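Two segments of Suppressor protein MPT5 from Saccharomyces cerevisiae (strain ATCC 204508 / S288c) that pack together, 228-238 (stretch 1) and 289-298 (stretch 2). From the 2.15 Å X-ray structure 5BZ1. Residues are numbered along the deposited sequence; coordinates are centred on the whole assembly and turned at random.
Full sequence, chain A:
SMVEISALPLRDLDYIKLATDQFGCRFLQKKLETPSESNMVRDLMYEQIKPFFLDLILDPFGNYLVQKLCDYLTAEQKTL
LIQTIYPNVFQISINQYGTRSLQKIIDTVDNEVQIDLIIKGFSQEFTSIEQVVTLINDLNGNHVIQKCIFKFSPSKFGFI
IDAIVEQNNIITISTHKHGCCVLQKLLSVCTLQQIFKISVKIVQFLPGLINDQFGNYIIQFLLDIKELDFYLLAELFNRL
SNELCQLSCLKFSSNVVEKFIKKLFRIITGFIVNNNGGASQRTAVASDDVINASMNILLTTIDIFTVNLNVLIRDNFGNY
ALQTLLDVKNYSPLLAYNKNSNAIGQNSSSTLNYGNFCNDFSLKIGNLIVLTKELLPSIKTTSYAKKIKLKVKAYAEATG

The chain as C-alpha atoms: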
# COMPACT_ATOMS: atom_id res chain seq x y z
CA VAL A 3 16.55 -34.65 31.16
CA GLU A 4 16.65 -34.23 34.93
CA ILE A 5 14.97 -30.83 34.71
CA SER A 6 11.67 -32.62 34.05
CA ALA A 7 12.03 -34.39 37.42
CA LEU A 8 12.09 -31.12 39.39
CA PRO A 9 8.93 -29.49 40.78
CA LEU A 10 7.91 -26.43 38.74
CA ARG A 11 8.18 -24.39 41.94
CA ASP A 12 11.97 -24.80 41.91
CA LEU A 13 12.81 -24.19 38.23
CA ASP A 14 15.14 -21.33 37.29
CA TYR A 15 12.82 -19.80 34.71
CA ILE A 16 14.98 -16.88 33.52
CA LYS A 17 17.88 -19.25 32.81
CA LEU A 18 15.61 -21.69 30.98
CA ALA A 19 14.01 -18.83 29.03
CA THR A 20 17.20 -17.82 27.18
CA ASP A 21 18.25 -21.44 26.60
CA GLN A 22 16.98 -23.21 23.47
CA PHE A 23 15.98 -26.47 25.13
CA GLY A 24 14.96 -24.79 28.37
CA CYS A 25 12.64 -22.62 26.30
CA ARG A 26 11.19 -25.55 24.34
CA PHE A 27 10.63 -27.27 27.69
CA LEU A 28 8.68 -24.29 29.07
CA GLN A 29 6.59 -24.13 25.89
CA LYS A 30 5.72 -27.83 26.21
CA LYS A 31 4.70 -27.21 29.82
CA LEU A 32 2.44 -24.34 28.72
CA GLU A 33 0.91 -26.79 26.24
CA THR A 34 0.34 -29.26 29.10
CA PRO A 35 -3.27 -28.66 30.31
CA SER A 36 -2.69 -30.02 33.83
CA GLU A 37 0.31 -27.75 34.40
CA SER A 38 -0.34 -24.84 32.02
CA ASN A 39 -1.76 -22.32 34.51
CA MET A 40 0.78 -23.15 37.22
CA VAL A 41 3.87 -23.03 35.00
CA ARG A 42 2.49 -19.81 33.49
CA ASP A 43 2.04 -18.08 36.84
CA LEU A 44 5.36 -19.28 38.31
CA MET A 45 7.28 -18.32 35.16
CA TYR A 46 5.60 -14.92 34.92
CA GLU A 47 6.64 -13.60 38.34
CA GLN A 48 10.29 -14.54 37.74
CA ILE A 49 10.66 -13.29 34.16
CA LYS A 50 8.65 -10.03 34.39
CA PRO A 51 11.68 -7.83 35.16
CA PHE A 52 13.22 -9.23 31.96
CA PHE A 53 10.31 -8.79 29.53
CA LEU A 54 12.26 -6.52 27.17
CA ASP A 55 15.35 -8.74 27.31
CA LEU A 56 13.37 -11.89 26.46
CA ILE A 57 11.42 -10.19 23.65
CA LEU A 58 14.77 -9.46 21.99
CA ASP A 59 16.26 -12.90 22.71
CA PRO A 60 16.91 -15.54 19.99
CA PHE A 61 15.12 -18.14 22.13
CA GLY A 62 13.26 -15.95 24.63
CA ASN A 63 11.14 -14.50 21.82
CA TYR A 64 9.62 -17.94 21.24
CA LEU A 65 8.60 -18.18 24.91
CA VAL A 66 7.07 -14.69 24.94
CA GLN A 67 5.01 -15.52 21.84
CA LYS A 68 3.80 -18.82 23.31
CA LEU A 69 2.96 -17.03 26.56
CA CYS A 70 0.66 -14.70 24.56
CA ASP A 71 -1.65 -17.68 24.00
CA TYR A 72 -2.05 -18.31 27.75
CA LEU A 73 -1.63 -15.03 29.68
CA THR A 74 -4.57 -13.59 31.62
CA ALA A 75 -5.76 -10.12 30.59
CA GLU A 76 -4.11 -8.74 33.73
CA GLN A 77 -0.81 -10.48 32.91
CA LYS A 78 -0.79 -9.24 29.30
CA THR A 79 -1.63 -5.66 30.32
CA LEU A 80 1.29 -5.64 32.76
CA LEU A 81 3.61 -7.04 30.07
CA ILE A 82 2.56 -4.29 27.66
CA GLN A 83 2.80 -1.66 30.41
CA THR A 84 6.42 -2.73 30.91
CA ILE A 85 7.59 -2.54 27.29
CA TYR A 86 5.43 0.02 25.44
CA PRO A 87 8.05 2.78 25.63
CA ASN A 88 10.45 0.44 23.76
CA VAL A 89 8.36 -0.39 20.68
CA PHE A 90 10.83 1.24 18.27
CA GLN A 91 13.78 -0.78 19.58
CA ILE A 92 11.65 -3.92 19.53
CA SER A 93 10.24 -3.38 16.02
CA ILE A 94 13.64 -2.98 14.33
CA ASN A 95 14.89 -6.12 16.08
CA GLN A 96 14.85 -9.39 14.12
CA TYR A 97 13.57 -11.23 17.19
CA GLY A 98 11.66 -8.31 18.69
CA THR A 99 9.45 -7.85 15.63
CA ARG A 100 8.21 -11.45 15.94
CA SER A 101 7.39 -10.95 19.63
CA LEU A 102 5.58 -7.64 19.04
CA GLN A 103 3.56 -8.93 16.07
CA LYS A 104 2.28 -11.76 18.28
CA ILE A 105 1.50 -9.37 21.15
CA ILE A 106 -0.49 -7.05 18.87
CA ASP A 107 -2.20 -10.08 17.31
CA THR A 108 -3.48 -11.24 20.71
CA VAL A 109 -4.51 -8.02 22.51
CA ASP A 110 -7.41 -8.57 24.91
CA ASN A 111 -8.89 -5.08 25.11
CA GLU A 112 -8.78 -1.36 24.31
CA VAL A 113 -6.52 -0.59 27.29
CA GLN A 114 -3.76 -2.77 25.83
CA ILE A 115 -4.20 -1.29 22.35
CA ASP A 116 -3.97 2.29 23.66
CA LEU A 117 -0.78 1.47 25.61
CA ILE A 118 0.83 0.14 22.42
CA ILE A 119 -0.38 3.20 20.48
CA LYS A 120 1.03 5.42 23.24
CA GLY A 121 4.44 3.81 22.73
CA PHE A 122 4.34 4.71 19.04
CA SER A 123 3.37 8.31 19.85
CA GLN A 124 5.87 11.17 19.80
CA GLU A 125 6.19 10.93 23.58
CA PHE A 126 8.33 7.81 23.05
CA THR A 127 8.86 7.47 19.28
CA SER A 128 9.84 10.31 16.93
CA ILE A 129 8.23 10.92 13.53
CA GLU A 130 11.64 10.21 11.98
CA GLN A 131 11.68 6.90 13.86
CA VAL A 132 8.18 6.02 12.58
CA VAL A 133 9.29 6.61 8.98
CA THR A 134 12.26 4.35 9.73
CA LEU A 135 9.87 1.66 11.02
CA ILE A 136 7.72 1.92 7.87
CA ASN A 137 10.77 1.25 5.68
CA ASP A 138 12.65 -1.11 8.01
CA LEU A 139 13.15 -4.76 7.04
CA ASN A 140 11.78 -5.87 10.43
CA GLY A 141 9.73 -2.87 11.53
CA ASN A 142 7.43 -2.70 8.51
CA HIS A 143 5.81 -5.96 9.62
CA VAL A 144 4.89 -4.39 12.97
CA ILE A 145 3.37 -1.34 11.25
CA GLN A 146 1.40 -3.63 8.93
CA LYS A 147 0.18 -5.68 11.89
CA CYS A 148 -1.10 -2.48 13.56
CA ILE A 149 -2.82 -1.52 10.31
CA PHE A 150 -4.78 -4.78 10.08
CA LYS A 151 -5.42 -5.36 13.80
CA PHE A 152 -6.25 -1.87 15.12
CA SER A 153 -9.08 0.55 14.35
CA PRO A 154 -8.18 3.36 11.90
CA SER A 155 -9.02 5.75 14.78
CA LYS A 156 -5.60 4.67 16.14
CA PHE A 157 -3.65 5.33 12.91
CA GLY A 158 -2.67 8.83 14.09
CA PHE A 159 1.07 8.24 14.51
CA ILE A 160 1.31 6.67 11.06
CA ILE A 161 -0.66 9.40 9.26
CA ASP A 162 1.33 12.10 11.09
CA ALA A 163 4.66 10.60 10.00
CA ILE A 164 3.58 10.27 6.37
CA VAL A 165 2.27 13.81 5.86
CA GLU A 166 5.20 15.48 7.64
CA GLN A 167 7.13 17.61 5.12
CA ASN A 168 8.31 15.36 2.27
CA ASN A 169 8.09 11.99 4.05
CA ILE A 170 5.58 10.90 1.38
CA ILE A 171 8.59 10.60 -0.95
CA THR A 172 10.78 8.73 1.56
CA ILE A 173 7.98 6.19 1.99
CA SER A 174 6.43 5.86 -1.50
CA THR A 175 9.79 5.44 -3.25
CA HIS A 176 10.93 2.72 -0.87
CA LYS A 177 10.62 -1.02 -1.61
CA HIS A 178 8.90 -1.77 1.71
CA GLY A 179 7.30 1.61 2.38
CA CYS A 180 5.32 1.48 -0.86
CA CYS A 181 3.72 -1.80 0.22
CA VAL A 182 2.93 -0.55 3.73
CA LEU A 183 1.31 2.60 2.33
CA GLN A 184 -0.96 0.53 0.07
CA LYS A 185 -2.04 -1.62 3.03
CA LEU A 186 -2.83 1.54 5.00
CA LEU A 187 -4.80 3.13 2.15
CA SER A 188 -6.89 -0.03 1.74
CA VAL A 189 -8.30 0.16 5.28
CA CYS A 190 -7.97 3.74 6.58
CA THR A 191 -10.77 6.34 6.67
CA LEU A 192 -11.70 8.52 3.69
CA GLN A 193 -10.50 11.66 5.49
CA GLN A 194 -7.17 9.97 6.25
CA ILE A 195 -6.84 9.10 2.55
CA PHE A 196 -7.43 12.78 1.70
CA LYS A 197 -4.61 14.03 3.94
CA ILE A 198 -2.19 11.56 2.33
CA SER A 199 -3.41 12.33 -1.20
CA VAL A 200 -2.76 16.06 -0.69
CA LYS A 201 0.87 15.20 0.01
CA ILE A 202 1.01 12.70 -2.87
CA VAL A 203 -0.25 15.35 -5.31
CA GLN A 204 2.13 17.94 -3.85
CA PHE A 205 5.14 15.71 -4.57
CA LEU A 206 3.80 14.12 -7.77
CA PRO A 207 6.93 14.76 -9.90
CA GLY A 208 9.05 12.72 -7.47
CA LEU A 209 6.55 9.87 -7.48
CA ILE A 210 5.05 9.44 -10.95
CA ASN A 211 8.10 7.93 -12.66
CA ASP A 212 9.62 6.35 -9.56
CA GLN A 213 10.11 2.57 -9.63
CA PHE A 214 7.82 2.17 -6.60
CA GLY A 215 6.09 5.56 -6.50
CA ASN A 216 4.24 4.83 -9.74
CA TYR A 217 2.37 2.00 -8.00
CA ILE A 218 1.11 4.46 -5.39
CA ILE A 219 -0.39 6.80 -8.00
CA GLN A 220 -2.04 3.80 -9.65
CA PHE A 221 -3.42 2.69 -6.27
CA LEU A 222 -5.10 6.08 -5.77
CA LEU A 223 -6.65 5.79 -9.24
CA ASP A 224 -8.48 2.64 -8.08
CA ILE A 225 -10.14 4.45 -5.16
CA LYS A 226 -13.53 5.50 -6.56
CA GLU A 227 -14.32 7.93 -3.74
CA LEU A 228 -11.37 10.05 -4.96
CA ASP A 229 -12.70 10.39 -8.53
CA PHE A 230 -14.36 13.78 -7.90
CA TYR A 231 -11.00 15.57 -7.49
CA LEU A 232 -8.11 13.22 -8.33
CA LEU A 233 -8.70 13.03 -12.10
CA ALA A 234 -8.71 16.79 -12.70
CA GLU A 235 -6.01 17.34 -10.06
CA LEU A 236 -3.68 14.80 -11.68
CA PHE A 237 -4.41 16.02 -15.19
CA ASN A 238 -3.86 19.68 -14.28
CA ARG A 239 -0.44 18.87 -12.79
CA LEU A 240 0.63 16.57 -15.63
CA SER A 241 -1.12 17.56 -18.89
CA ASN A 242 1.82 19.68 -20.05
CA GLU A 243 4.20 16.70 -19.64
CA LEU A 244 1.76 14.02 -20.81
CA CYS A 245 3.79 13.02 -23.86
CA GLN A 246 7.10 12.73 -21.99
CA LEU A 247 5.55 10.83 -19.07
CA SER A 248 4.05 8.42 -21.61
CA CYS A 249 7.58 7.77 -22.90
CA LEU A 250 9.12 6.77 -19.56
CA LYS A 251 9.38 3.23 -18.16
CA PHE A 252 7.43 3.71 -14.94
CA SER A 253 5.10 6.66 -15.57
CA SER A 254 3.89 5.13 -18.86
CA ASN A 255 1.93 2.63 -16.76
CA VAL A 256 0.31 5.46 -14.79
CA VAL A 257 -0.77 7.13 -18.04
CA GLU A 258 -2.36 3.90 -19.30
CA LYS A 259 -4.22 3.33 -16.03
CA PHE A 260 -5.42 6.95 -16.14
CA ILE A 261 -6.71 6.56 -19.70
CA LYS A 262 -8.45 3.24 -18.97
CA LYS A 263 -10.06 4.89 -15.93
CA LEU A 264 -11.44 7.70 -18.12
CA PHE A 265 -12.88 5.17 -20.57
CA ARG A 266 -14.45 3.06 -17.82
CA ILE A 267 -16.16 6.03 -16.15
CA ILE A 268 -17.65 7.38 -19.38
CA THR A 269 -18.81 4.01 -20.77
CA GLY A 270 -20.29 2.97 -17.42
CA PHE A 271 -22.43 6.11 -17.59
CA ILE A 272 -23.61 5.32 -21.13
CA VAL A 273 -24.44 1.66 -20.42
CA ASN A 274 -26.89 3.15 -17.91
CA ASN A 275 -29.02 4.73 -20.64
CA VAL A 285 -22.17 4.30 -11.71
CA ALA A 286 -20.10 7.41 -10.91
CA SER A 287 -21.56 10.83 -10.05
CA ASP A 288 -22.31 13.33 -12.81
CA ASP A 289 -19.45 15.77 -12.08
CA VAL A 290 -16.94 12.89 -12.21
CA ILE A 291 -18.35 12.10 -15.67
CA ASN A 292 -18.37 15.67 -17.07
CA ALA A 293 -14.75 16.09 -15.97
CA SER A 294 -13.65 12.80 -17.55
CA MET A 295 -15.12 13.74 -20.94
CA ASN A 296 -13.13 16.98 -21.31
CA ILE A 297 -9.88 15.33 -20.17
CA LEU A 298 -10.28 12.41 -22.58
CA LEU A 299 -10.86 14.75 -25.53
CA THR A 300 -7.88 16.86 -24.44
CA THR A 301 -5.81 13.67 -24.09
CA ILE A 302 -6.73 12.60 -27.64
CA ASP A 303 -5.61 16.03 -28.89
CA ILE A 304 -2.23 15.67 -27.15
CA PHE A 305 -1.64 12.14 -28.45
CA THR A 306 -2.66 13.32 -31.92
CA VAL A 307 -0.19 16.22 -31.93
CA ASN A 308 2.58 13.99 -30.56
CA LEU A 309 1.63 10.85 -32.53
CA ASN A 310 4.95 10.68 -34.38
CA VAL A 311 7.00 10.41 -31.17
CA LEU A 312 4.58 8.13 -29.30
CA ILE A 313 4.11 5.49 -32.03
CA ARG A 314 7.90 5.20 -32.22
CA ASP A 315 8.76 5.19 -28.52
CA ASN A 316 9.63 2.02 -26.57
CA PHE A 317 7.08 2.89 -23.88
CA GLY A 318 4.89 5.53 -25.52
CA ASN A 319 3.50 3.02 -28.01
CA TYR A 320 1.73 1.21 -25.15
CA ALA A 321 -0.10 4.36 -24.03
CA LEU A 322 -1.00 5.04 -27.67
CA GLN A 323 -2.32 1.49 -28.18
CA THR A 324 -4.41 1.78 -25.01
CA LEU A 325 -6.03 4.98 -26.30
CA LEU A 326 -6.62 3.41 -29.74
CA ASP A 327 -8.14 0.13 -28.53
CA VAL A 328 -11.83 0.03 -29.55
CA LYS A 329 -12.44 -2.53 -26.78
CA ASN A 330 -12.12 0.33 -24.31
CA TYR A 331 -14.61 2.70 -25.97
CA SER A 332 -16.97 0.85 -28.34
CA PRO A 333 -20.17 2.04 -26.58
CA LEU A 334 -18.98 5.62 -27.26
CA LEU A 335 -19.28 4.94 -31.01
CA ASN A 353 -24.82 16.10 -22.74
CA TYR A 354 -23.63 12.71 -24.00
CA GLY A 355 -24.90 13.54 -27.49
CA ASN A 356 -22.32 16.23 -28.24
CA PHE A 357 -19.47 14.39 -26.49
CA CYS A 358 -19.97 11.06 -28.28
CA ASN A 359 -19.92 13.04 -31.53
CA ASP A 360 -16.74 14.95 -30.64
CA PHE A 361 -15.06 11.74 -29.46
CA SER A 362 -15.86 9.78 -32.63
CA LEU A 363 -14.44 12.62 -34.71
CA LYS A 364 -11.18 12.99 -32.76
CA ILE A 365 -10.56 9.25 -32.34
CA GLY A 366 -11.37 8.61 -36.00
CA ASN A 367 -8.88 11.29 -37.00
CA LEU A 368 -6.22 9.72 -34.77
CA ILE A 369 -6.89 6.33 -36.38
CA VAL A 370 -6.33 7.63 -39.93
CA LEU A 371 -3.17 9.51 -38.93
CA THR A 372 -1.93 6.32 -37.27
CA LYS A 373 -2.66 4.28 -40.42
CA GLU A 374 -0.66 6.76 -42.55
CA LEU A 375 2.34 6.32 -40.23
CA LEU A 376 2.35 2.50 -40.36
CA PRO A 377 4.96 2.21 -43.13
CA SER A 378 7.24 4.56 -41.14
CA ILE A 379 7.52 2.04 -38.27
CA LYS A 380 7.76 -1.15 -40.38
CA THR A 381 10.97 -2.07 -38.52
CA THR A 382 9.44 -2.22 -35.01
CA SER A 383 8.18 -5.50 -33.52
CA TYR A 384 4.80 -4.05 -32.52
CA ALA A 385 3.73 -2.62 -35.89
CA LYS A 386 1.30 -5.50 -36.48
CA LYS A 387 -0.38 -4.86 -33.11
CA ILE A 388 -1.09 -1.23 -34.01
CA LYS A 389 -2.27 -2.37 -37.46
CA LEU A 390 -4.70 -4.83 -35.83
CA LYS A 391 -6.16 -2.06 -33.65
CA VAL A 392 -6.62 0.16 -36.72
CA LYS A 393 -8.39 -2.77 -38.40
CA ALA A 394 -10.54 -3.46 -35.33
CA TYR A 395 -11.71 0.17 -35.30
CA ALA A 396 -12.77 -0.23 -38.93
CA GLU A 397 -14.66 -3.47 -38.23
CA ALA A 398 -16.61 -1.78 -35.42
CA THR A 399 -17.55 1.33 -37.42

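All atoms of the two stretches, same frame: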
# COMPACT_ATOMS: atom_id res chain seq x y z
N LEU A 228 -12.30 8.96 -4.66
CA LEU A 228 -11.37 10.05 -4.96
C LEU A 228 -11.62 10.66 -6.34
O LEU A 228 -11.07 11.72 -6.66
CB LEU A 228 -9.92 9.57 -4.88
CG LEU A 228 -9.42 8.98 -3.56
CD1 LEU A 228 -7.92 8.73 -3.61
CD2 LEU A 228 -9.77 9.90 -2.40
N ASP A 229 -12.44 9.99 -7.15
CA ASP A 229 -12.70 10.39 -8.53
C ASP A 229 -13.03 11.88 -8.69
O ASP A 229 -12.57 12.53 -9.64
CB ASP A 229 -13.84 9.55 -9.13
CG ASP A 229 -13.43 8.11 -9.39
OD1 ASP A 229 -12.32 7.72 -8.98
OD2 ASP A 229 -14.22 7.37 -10.01
N PHE A 230 -13.82 12.42 -7.77
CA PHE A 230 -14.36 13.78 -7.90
C PHE A 230 -13.29 14.89 -7.94
O PHE A 230 -13.57 15.99 -8.41
CB PHE A 230 -15.39 14.07 -6.80
CG PHE A 230 -14.79 14.35 -5.45
CD1 PHE A 230 -14.67 15.65 -4.99
CD2 PHE A 230 -14.36 13.31 -4.63
CE1 PHE A 230 -14.12 15.92 -3.74
CE2 PHE A 230 -13.81 13.56 -3.39
CZ PHE A 230 -13.68 14.87 -2.94
N TYR A 231 -12.08 14.59 -7.46
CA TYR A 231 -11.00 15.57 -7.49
C TYR A 231 -9.71 15.06 -8.13
O TYR A 231 -9.00 15.82 -8.78
CB TYR A 231 -10.70 16.10 -6.08
CG TYR A 231 -9.85 15.16 -5.25
CD1 TYR A 231 -8.48 15.37 -5.12
CD2 TYR A 231 -10.41 14.08 -4.60
CE1 TYR A 231 -7.71 14.52 -4.36
CE2 TYR A 231 -9.65 13.23 -3.85
CZ TYR A 231 -8.30 13.45 -3.73
OH TYR A 231 -7.55 12.59 -2.98
N LEU A 232 -9.41 13.77 -7.94
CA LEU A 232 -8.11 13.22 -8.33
C LEU A 232 -7.83 13.29 -9.83
O LEU A 232 -6.71 13.58 -10.24
CB LEU A 232 -7.95 11.79 -7.81
CG LEU A 232 -6.54 11.21 -7.97
CD1 LEU A 232 -5.52 12.08 -7.23
CD2 LEU A 232 -6.47 9.78 -7.47
N LEU A 233 -8.84 13.00 -10.64
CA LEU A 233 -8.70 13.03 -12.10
C LEU A 233 -8.25 14.40 -12.60
O LEU A 233 -7.19 14.53 -13.22
CB LEU A 233 -10.01 12.63 -12.78
CG LEU A 233 -10.45 11.18 -12.62
CD1 LEU A 233 -11.92 11.02 -12.95
CD2 LEU A 233 -9.61 10.28 -13.51
N ALA A 234 -9.05 15.42 -12.32
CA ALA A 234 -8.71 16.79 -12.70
C ALA A 234 -7.40 17.26 -12.07
O ALA A 234 -6.59 17.90 -12.72
CB ALA A 234 -9.84 17.73 -12.34
N GLU A 235 -7.21 16.94 -10.79
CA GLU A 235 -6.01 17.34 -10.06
C GLU A 235 -4.76 16.77 -10.73
O GLU A 235 -3.81 17.49 -11.01
CB GLU A 235 -6.08 16.87 -8.61
CG GLU A 235 -5.08 17.54 -7.69
CD GLU A 235 -5.61 18.82 -7.08
OE1 GLU A 235 -6.84 18.89 -6.82
OE2 GLU A 235 -4.81 19.75 -6.86
N LEU A 236 -4.78 15.46 -10.98
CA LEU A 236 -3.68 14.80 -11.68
C LEU A 236 -3.47 15.40 -13.06
O LEU A 236 -2.34 15.71 -13.44
CB LEU A 236 -3.92 13.30 -11.81
CG LEU A 236 -3.71 12.42 -10.57
CD1 LEU A 236 -3.85 10.96 -10.93
CD2 LEU A 236 -2.36 12.69 -9.94
N PHE A 237 -4.55 15.55 -13.82
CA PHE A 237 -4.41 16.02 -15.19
C PHE A 237 -3.90 17.46 -15.26
O PHE A 237 -3.13 17.80 -16.15
CB PHE A 237 -5.72 15.87 -15.97
CG PHE A 237 -5.54 16.04 -17.45
CD1 PHE A 237 -4.86 15.08 -18.19
CD2 PHE A 237 -6.04 17.15 -18.11
CE1 PHE A 237 -4.68 15.22 -19.56
CE2 PHE A 237 -5.87 17.30 -19.48
CZ PHE A 237 -5.19 16.34 -20.20
N ASN A 238 -4.34 18.30 -14.33
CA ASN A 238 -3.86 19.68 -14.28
C ASN A 238 -2.35 19.75 -14.04
O ASN A 238 -1.65 20.58 -14.63
CB ASN A 238 -4.60 20.48 -13.21
CG ASN A 238 -6.06 20.71 -13.57
OD1 ASN A 238 -6.46 20.57 -14.72
ND2 ASN A 238 -6.86 21.08 -12.57
N ASP A 289 -20.61 14.89 -11.96
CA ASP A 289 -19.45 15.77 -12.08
C ASP A 289 -18.16 15.00 -12.41
O ASP A 289 -17.31 15.50 -13.15
CB ASP A 289 -19.25 16.62 -10.83
CG ASP A 289 -18.66 17.98 -11.14
OD1 ASP A 289 -19.07 18.59 -12.16
OD2 ASP A 289 -17.79 18.45 -10.38
N VAL A 290 -18.03 13.80 -11.86
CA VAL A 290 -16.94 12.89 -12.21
C VAL A 290 -16.96 12.61 -13.72
O VAL A 290 -15.91 12.57 -14.37
CB VAL A 290 -17.04 11.56 -11.43
CG1 VAL A 290 -16.14 10.50 -12.04
CG2 VAL A 290 -16.71 11.76 -9.96
N ILE A 291 -18.16 12.44 -14.26
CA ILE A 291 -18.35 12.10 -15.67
C ILE A 291 -18.07 13.28 -16.61
O ILE A 291 -17.37 13.12 -17.62
CB ILE A 291 -19.77 11.53 -15.92
CG1 ILE A 291 -19.92 10.18 -15.20
CG2 ILE A 291 -20.04 11.37 -17.41
CD1 ILE A 291 -21.35 9.78 -14.91
N ASN A 292 -18.61 14.45 -16.28
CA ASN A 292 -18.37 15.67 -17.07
C ASN A 292 -16.88 15.99 -17.16
O ASN A 292 -16.38 16.38 -18.21
CB ASN A 292 -19.09 16.87 -16.45
CG ASN A 292 -20.45 16.52 -15.88
OD1 ASN A 292 -21.18 15.70 -16.44
ND2 ASN A 292 -20.80 17.14 -14.76
N ALA A 293 -16.18 15.83 -16.04
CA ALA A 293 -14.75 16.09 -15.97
C ALA A 293 -13.98 15.12 -16.86
O ALA A 293 -13.09 15.53 -17.61
CB ALA A 293 -14.27 15.99 -14.53
N SER A 294 -14.33 13.84 -16.78
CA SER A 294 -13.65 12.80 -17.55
C SER A 294 -13.74 13.03 -19.05
O SER A 294 -12.78 12.77 -19.79
CB SER A 294 -14.24 11.43 -17.20
OG SER A 294 -14.18 11.19 -15.81
N MET A 295 -14.89 13.52 -19.51
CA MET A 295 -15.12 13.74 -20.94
C MET A 295 -14.16 14.78 -21.53
O MET A 295 -13.55 14.54 -22.57
CB MET A 295 -16.58 14.12 -21.20
CG MET A 295 -17.55 12.95 -21.12
SD MET A 295 -19.30 13.42 -21.20
CE MET A 295 -19.20 15.13 -21.72
N ASN A 296 -14.02 15.91 -20.85
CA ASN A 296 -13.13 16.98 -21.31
C ASN A 296 -11.65 16.57 -21.31
O ASN A 296 -10.89 16.95 -22.20
CB ASN A 296 -13.33 18.24 -20.47
CG ASN A 296 -14.73 18.81 -20.59
OD1 ASN A 296 -15.50 18.81 -19.63
ND2 ASN A 296 -15.07 19.31 -21.78
N ILE A 297 -11.26 15.79 -20.30
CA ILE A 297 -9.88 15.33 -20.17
C ILE A 297 -9.54 14.31 -21.25
O ILE A 297 -8.44 14.33 -21.80
CB ILE A 297 -9.63 14.71 -18.77
CG1 ILE A 297 -9.77 15.78 -17.69
CG2 ILE A 297 -8.26 14.06 -18.70
CD1 ILE A 297 -9.67 15.24 -16.27
N LEU A 298 -10.48 13.42 -21.55
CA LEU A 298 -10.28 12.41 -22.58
C LEU A 298 -10.08 13.07 -23.94
O LEU A 298 -9.14 12.74 -24.67
CB LEU A 298 -11.46 11.43 -22.62
CG LEU A 298 -11.40 10.33 -23.68
CD1 LEU A 298 -10.11 9.53 -23.56
CD2 LEU A 298 -12.60 9.40 -23.59

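The most distinctive feature of this contact is a methyl group set almost squarely on an aromatic face: Ile 297 CG2 lies 3.6 Å from the centroid of the Phe 237 ring (CG, CD1, CD2, CE1, CE2 and CZ), only 13° off the ring normal. This is a CH-pi interaction, in which the weakly polarised C-H bonds of a methyl meet the electron-rich pi cloud. Phenylalanine supplies a broad, flat surface, and the beta-branched isoleucine carries a methyl close to its own backbone that can press against it.

The two segments are helical and run nearly parallel, their axes inclined by 16° and 9.0 Å apart at closest approach. No hydrogen bond joins them, so the contact rests on apolar packing. At such a small angle the helices stay side by side, and the pairing advances turn by turn: Phe 230 lies beside Val 290, Leu 233 beside Ser 294 and Phe 237 beside Ile 297.

At the first turn the backbones come closest, with the CA atoms of Phe 230 and Val 290 5.1 Å apart. The compact valine fits this narrow gap: its CG2 lies 3.7 Å from Asp 229 CB and 4.1 Å from Phe 230 CB. The phenylalanine ring itself leads away, so its beta carbon makes the apolar contact.

Leu 233 bridges the middle, its CD1 4.3 Å from Val 290 CG1 and 3.6 Å from Ser 294 OG. A buried serine is tolerable here because its hydroxyl is satisfied within its own helix: Ser 294 OG donates to Val 290 O at 2.6 Å. Ile 297 covers the next step, its CD1 reaching back to 4.4 Å from Leu 233 CB and 4.0 Å from Ala 234 N. Ala 234 points its CB sideways, 4.7 Å from Ile 297 CD1, so the nearer contact of that methyl is with the backbone nitrogen.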